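Local coordinates for mandelate racemase/muconate lactonizing enzyme (Jannaschia sp., PDB 4J3Z), which probably acts as an isomerase of the mandelate racemase/muconate lactonizing enzyme family in the enolase superfamily, at residues A154-F167 with C193-L207. Residues are numbered along the deposited sequence; the frame is centred on the assembly and turned at random.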
ATOM      1  N   ALA D 154      24.204  23.249 -30.000  1.00 26.34           N
ATOM      2  CA  ALA D 154      23.333  23.740 -28.928  1.00 26.32           C
ATOM      3  C   ALA D 154      23.421  25.253 -28.799  1.00 26.53           C
ATOM      4  O   ALA D 154      22.390  25.918 -28.711  1.00 27.04           O
ATOM      5  CB  ALA D 154      23.654  23.065 -27.604  1.00 26.19           C
ATOM      6  N   ALA D 155      24.648  25.785 -28.791  1.00 26.46           N
ATOM      7  CA  ALA D 155      24.875  27.241 -28.810  1.00 27.93           C
ATOM      8  C   ALA D 155      24.121  27.943 -29.947  1.00 28.44           C
ATOM      9  O   ALA D 155      23.513  28.988 -29.728  1.00 30.35           O
ATOM     10  CB  ALA D 155      26.370  27.564 -28.872  1.00 27.51           C
ATOM     11  N   ALA D 156      24.143  27.354 -31.144  1.00 27.79           N
ATOM     12  CA  ALA D 156      23.431  27.906 -32.307  1.00 27.57           C
ATOM     13  C   ALA D 156      21.920  28.009 -32.072  1.00 28.63           C
ATOM     14  O   ALA D 156      21.287  28.990 -32.458  1.00 29.96           O
ATOM     15  CB  ALA D 156      23.726  27.093 -33.558  1.00 25.59           C
ATOM     16  N   ARG D 157      21.311  27.001 -31.489  1.00 27.69           N
ATOM     17  CA  ARG D 157      19.905  27.061 -31.158  1.00 27.16           C
ATOM     18  C   ARG D 157      19.510  28.088 -30.105  1.00 28.16           C
ATOM     19  O   ARG D 157      18.495  28.725 -30.233  1.00 28.84           O
ATOM     20  CB  ARG D 157      19.349  25.724 -30.704  1.00 26.63           C
ATOM     21  CG  ARG D 157      19.641  24.562 -31.576  1.00 26.49           C
ATOM     22  CD  ARG D 157      18.997  24.667 -32.927  1.00 25.93           C
ATOM     23  NE  ARG D 157      19.807  25.370 -33.872  1.00 26.56           N
ATOM     24  CZ  ARG D 157      20.804  24.893 -34.578  1.00 26.30           C
ATOM     25  NH1 ARG D 157      21.387  25.707 -35.355  1.00 26.52           N
ATOM     26  NH2 ARG D 157      21.220  23.682 -34.521  1.00 25.71           N
ATOM     27  N   VAL D 158      20.300  28.212 -29.051  1.00 28.03           N
ATOM     28  CA  VAL D 158      20.070  29.288 -28.086  1.00 28.64           C
ATOM     29  C   VAL D 158      20.140  30.666 -28.750  1.00 29.50           C
ATOM     30  O   VAL D 158      19.308  31.530 -28.458  1.00 30.53           O
ATOM     31  CB  VAL D 158      21.033  29.177 -26.882  1.00 29.58           C
ATOM     32  CG1 VAL D 158      21.177  30.502 -26.138  1.00 30.35           C
ATOM     33  CG2 VAL D 158      20.551  28.083 -25.943  1.00 28.67           C
ATOM     34  N   ALA D 159      21.104  30.859 -29.657  1.00 28.40           N
ATOM     35  CA  ALA D 159      21.219  32.110 -30.430  1.00 28.84           C
ATOM     36  C   ALA D 159      20.043  32.366 -31.383  1.00 28.29           C
ATOM     37  O   ALA D 159      19.802  33.503 -31.790  1.00 28.91           O
ATOM     38  CB  ALA D 159      22.550  32.162 -31.190  1.00 30.19           C
ATOM     39  N   GLU D 160      19.315  31.315 -31.742  1.00 28.63           N
ATOM     40  CA  GLU D 160      18.074  31.474 -32.514  1.00 29.69           C
ATOM     41  C   GLU D 160      16.856  31.686 -31.620  1.00 27.49           C
ATOM     42  O   GLU D 160      15.749  31.866 -32.126  1.00 26.83           O
ATOM     43  CB  GLU D 160      17.822  30.251 -33.396  1.00 31.67           C
ATOM     44  CG  GLU D 160      18.732  30.110 -34.603  1.00 32.41           C
ATOM     45  CD  GLU D 160      18.726  28.686 -35.120  1.00 35.91           C
ATOM     46  OE1 GLU D 160      17.999  27.845 -34.527  1.00 33.76           O
ATOM     47  OE2 GLU D 160      19.443  28.412 -36.111  1.00 38.60           O
ATOM     48  N   GLY D 161      17.060  31.620 -30.302  1.00 26.56           N
ATOM     49  CA  GLY D 161      16.003  31.869 -29.325  1.00 25.63           C
ATOM     50  C   GLY D 161      15.497  30.660 -28.549  1.00 25.64           C
ATOM     51  O   GLY D 161      14.710  30.810 -27.605  1.00 26.49           O
ATOM     52  N   TYR D 162      15.935  29.467 -28.935  1.00 24.54           N
ATOM     53  CA  TYR D 162      15.472  28.239 -28.295  1.00 25.37           C
ATOM     54  C   TYR D 162      15.855  28.222 -26.820  1.00 25.41           C
ATOM     55  O   TYR D 162      16.956  28.658 -26.456  1.00 24.93           O
ATOM     56  CB  TYR D 162      16.038  27.004 -28.998  1.00 26.62           C
ATOM     57  CG  TYR D 162      15.275  26.552 -30.236  1.00 27.60           C
ATOM     58  CD1 TYR D 162      14.018  25.956 -30.126  1.00 26.44           C
ATOM     59  CD2 TYR D 162      15.833  26.685 -31.517  1.00 27.76           C
ATOM     60  CE1 TYR D 162      13.329  25.519 -31.245  1.00 26.14           C
ATOM     61  CE2 TYR D 162      15.147  26.257 -32.647  1.00 27.58           C
ATOM     62  CZ  TYR D 162      13.894  25.670 -32.506  1.00 27.85           C
ATOM     63  OH  TYR D 162      13.194  25.234 -33.625  1.00 27.93           O
ATOM     64  N   THR D 163      14.936  27.737 -25.979  1.00 24.42           N
ATOM     65  CA  THR D 163      15.170  27.672 -24.531  1.00 24.73           C
ATOM     66  C   THR D 163      15.138  26.227 -24.019  1.00 24.89           C
ATOM     67  O   THR D 163      14.962  25.992 -22.821  1.00 24.95           O
ATOM     68  CB  THR D 163      14.174  28.547 -23.719  1.00 25.01           C
ATOM     69  OG1 THR D 163      12.845  28.022 -23.844  1.00 25.34           O
ATOM     70  CG2 THR D 163      14.188  30.015 -24.190  1.00 23.89           C
ATOM     71  N   ALA D 164      15.303  25.269 -24.935  1.00 23.62           N
ATOM     72  CA  ALA D 164      15.498  23.859 -24.586  1.00 22.91           C
ATOM     73  C   ALA D 164      16.030  23.113 -25.799  1.00 21.81           C
ATOM     74  O   ALA D 164      15.664  23.428 -26.928  1.00 21.63           O
ATOM     75  CB  ALA D 164      14.205  23.227 -24.085  1.00 23.24           C
ATOM     76  N   VAL D 165      16.909  22.145 -25.564  1.00 22.40           N
ATOM     77  CA  VAL D 165      17.493  21.332 -26.655  1.00 23.09           C
ATOM     78  C   VAL D 165      17.521  19.859 -26.287  1.00 22.81           C
ATOM     79  O   VAL D 165      17.694  19.520 -25.112  1.00 23.52           O
ATOM     80  CB  VAL D 165      18.925  21.789 -27.028  1.00 23.13           C
ATOM     81  CG1 VAL D 165      18.881  23.099 -27.800  1.00 22.58           C
ATOM     82  CG2 VAL D 165      19.801  21.915 -25.780  1.00 23.12           C
ATOM     83  N   LYS D 166      17.342  18.996 -27.286  1.00 22.77           N
ATOM     84  CA  LYS D 166      17.219  17.550 -27.071  1.00 23.71           C
ATOM     85  C   LYS D 166      18.300  16.790 -27.811  1.00 24.61           C
ATOM     86  O   LYS D 166      18.670  17.142 -28.931  1.00 25.62           O
ATOM     87  CB  LYS D 166      15.837  17.052 -27.517  1.00 24.33           C
ATOM     88  CG  LYS D 166      15.450  15.685 -26.985  1.00 24.40           C
ATOM     89  CD  LYS D 166      14.015  15.324 -27.336  1.00 24.86           C
ATOM     90  CE  LYS D 166      13.928  14.394 -28.541  1.00 24.65           C
ATOM     91  NZ  LYS D 166      12.637  13.646 -28.648  1.00 22.83           N
ATOM     92  N   PHE D 167      18.796  15.736 -27.176  1.00 24.96           N
ATOM     93  CA  PHE D 167      19.878  14.939 -27.717  1.00 25.85           C
ATOM     94  C   PHE D 167      19.774  13.513 -27.174  1.00 27.48           C
ATOM     95  O   PHE D 167      19.143  13.288 -26.131  1.00 27.49           O
ATOM     96  CB  PHE D 167      21.231  15.573 -27.348  1.00 25.57           C
ATOM     97  CG  PHE D 167      21.400  15.831 -25.868  1.00 24.92           C
ATOM     98  CD1 PHE D 167      20.908  17.002 -25.288  1.00 24.32           C
ATOM     99  CD2 PHE D 167      22.046  14.908 -25.059  1.00 24.54           C
ATOM    100  CE1 PHE D 167      21.053  17.238 -23.929  1.00 24.08           C
ATOM    101  CE2 PHE D 167      22.199  15.142 -23.696  1.00 24.95           C
ATOM    102  CZ  PHE D 167      21.706  16.311 -23.131  1.00 24.34           C
ATOM    103  N   CYS D 193      26.124  15.932 -21.656  1.00 27.74           N
ATOM    104  CA  CYS D 193      25.454  16.877 -20.741  1.00 27.64           C
ATOM    105  C   CYS D 193      26.384  17.982 -20.230  1.00 28.46           C
ATOM    106  O   CYS D 193      25.967  19.135 -20.119  1.00 30.23           O
ATOM    107  CB  CYS D 193      24.831  16.144 -19.543  1.00 26.04           C
ATOM    108  SG  CYS D 193      23.273  15.293 -19.854  1.00 24.96           S
ATOM    109  N   ALA D 194      27.624  17.628 -19.898  1.00 27.89           N
ATOM    110  CA  ALA D 194      28.612  18.612 -19.404  1.00 28.59           C
ATOM    111  C   ALA D 194      28.934  19.700 -20.425  1.00 30.12           C
ATOM    112  O   ALA D 194      28.937  20.885 -20.084  1.00 31.78           O
ATOM    113  CB  ALA D 194      29.897  17.924 -18.950  1.00 27.09           C
ATOM    114  N   ALA D 195      29.195  19.290 -21.668  1.00 29.90           N
ATOM    115  CA  ALA D 195      29.594  20.214 -22.735  1.00 29.98           C
ATOM    116  C   ALA D 195      28.461  21.145 -23.130  1.00 29.91           C
ATOM    117  O   ALA D 195      28.679  22.342 -23.353  1.00 29.99           O
ATOM    118  CB  ALA D 195      30.108  19.449 -23.953  1.00 29.27           C
ATOM    119  N   ILE D 196      27.252  20.595 -23.213  1.00 29.90           N
ATOM    120  CA  ILE D 196      26.072  21.390 -23.558  1.00 28.86           C
ATOM    121  C   ILE D 196      25.755  22.341 -22.408  1.00 28.07           C
ATOM    122  O   ILE D 196      25.433  23.507 -22.637  1.00 28.06           O
ATOM    123  CB  ILE D 196      24.860  20.505 -23.924  1.00 28.65           C
ATOM    124  CG1 ILE D 196      25.174  19.649 -25.155  1.00 28.50           C
ATOM    125  CG2 ILE D 196      23.631  21.361 -24.204  1.00 28.61           C
ATOM    126  CD1 ILE D 196      24.245  18.466 -25.364  1.00 27.99           C
ATOM    127  N   ARG D 197      25.898  21.846 -21.179  1.00 27.91           N
ATOM    128  CA  ARG D 197      25.671  22.646 -19.969  1.00 28.78           C
ATOM    129  C   ARG D 197      26.562  23.887 -19.948  1.00 29.48           C
ATOM    130  O   ARG D 197      26.072  24.995 -19.685  1.00 31.31           O
ATOM    131  CB  ARG D 197      25.925  21.809 -18.705  1.00 29.06           C
ATOM    132  CG  ARG D 197      24.854  21.865 -17.624  1.00 28.68           C
ATOM    133  CD  ARG D 197      24.369  23.265 -17.265  1.00 29.62           C
ATOM    134  NE  ARG D 197      23.231  23.714 -18.081  1.00 29.03           N
ATOM    135  CZ  ARG D 197      21.989  23.233 -17.988  1.00 27.86           C
ATOM    136  NH1 ARG D 197      21.027  23.716 -18.774  1.00 25.74           N
ATOM    137  NH2 ARG D 197      21.701  22.273 -17.114  1.00 27.38           N
ATOM    138  N   ASP D 198      27.857  23.695 -20.216  1.00 28.31           N
ATOM    139  CA  ASP D 198      28.812  24.807 -20.367  1.00 28.79           C
ATOM    140  C   ASP D 198      28.406  25.769 -21.477  1.00 29.01           C
ATOM    141  O   ASP D 198      28.536  26.976 -21.317  1.00 30.08           O
ATOM    142  CB  ASP D 198      30.239  24.309 -20.688  1.00 28.74           C
ATOM    143  CG  ASP D 198      30.901  23.587 -19.535  1.00 29.54           C
ATOM    144  OD1 ASP D 198      30.568  23.852 -18.351  1.00 29.51           O
ATOM    145  OD2 ASP D 198      31.778  22.740 -19.827  1.00 30.72           O
ATOM    146  N   ALA D 199      27.959  25.229 -22.612  1.00 28.30           N
ATOM    147  CA  ALA D 199      27.646  26.050 -23.786  1.00 28.29           C
ATOM    148  C   ALA D 199      26.425  26.938 -23.566  1.00 29.24           C
ATOM    149  O   ALA D 199      26.506  28.157 -23.742  1.00 29.48           O
ATOM    150  CB  ALA D 199      27.465  25.188 -25.026  1.00 27.97           C
ATOM    151  N   VAL D 200      25.314  26.325 -23.151  1.00 29.26           N
ATOM    152  CA  VAL D 200      24.051  27.040 -22.946  1.00 29.14           C
ATOM    153  C   VAL D 200      23.906  27.735 -21.582  1.00 29.28           C
ATOM    154  O   VAL D 200      23.078  28.640 -21.438  1.00 30.88           O
ATOM    155  CB  VAL D 200      22.816  26.135 -23.210  1.00 29.88           C
ATOM    156  CG1 VAL D 200      22.884  25.525 -24.607  1.00 30.29           C
ATOM    157  CG2 VAL D 200      22.681  25.047 -22.148  1.00 29.07           C
ATOM    158  N   GLY D 201      24.696  27.314 -20.595  1.00 27.83           N
ATOM    159  CA  GLY D 201      24.651  27.904 -19.252  1.00 28.10           C
ATOM    160  C   GLY D 201      23.296  27.826 -18.562  1.00 28.25           C
ATOM    161  O   GLY D 201      22.840  26.756 -18.147  1.00 28.01           O
ATOM    162  N   THR D 202      22.662  28.979 -18.433  1.00 28.62           N
ATOM    163  CA  THR D 202      21.319  29.088 -17.875  1.00 27.43           C
ATOM    164  C   THR D 202      20.268  29.243 -18.986  1.00 26.56           C
ATOM    165  O   THR D 202      19.067  29.139 -18.738  1.00 25.56           O
ATOM    166  CB  THR D 202      21.270  30.230 -16.837  1.00 26.99           C
ATOM    167  OG1 THR D 202      21.234  29.669 -15.517  1.00 27.26           O
ATOM    168  CG2 THR D 202      20.063  31.139 -17.038  1.00 27.70           C
ATOM    169  N   GLN D 203      20.743  29.429 -20.215  1.00 27.08           N
ATOM    170  CA  GLN D 203      19.905  29.840 -21.342  1.00 27.92           C
ATOM    171  C   GLN D 203      19.145  28.723 -22.089  1.00 26.86           C
ATOM    172  O   GLN D 203      18.417  29.017 -23.031  1.00 27.61           O
ATOM    173  CB  GLN D 203      20.742  30.659 -22.342  1.00 29.65           C
ATOM    174  CG  GLN D 203      21.380  31.927 -21.779  1.00 29.70           C
ATOM    175  CD  GLN D 203      22.306  32.614 -22.779  1.00 29.22           C
ATOM    176  OE1 GLN D 203      23.341  32.064 -23.168  1.00 29.72           O
ATOM    177  NE2 GLN D 203      21.942  33.823 -23.194  1.00 28.15           N
ATOM    178  N   ALA D 204      19.318  27.461 -21.698  1.00 26.30           N
ATOM    179  CA  ALA D 204      18.497  26.365 -22.253  1.00 26.22           C
ATOM    180  C   ALA D 204      18.495  25.104 -21.400  1.00 25.26           C
ATOM    181  O   ALA D 204      19.539  24.656 -20.943  1.00 25.21           O
ATOM    182  CB  ALA D 204      18.920  26.016 -23.676  1.00 26.25           C
ATOM    183  N   ASP D 205      17.312  24.522 -21.222  1.00 24.66           N
ATOM    184  CA  ASP D 205      17.188  23.232 -20.552  1.00 24.74           C
ATOM    185  C   ASP D 205      17.705  22.086 -21.407  1.00 24.60           C
ATOM    186  O   ASP D 205      17.763  22.192 -22.630  1.00 24.08           O
ATOM    187  CB  ASP D 205      15.738  22.967 -20.165  1.00 24.75           C
ATOM    188  CG  ASP D 205      15.291  23.821 -19.011  1.00 24.35           C
ATOM    189  OD1 ASP D 205      15.782  23.615 -17.881  1.00 23.78           O
ATOM    190  OD2 ASP D 205      14.454  24.705 -19.247  1.00 24.77           O
ATOM    191  N   LEU D 206      18.086  21.000 -20.739  1.00 25.29           N
ATOM    192  CA  LEU D 206      18.615  19.811 -21.383  1.00 26.03           C
ATOM    193  C   LEU D 206      17.558  18.732 -21.357  1.00 26.94           C
ATOM    194  O   LEU D 206      17.111  18.327 -20.288  1.00 26.31           O
ATOM    195  CB  LEU D 206      19.866  19.317 -20.645  1.00 26.25           C
ATOM    196  CG  LEU D 206      21.261  19.824 -21.029  1.00 26.03           C
ATOM    197  CD1 LEU D 206      21.278  21.324 -21.298  1.00 26.54           C
ATOM    198  CD2 LEU D 206      22.255  19.465 -19.937  1.00 26.18           C
ATOM    199  N   LEU D 207      17.149  18.278 -22.539  1.00 27.95           N
ATOM    200  CA  LEU D 207      16.112  17.254 -22.634  1.00 28.47           C
ATOM    201  C   LEU D 207      16.755  15.926 -22.970  1.00 29.50           C
ATOM    202  O   LEU D 207      17.155  15.689 -24.110  1.00 28.79           O
ATOM    203  CB  LEU D 207      15.075  17.636 -23.690  1.00 28.71           C
ATOM    204  CG  LEU D 207      14.554  19.074 -23.603  1.00 27.33           C
ATOM    205  CD1 LEU D 207      14.140  19.538 -24.983  1.00 26.48           C
ATOM    206  CD2 LEU D 207      13.416  19.207 -22.607  1.00 26.42           C
TER
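Phe167 holds CG between its own backbone N and carbonyl carbon (chi1 53°), a torsion that turns the ring toward helix 193-200, while Ile196, with CG1 anti to its carbonyl carbon (chi1 -62°) and an extended second torsion, reaches the ring with CD1. The methyl lies over one ring face in a CH-pi contact, 3.7 Å from Ile196 CD1 to the Phe167 centroid and 14° off the normal. Leu207 O approaches the opposite face near its rim, and the sulfur of Cys193 stands at the ring edge in the ring plane, SG 3.8 Å from Phe167 CZ. Leu206 CG adds a further contact near that plane. Were Phe167 replaced by alanine, Ile196 CD1 and Cys193 SG would probably lose their aromatic partner and a gap is likely to open between strand and helix.

The apolar layer continues to the paired helices, where Ile196 CG2 touches Ala154 CB. Val158 CG2 touches both Val200 CG1 and Ala204 CB, the latter at 3.5 Å. Beneath this layer strands 164-167 and 205-207 run parallel, joined by Asp205 N to Thr163 O (3.2 Å), Val165 N to Asp205 O (3.1 Å) and Leu207 N to Val165 O (2.9 Å), with a weak fourth bond from Phe167 N to Leu207 O. On the sheet face away from the helices, Leu207 CD1 packs on Ala164 CB at 3.8 Å, and Lys166 sends its amine to a salt bridge with Glu335.

This is a worked example of the beta-alpha-beta crossover, consistent with the enolase-type barrel: backbone hydrogen bonds fix the strand register, whereas apolar and aromatic contacts seat the crossover helix 183-200, with the preceding helix 147-159 packed beside it, over one sheet face, leaving the polar ends of Lys166 and Asp205 on the other, the latter paired with Arg127.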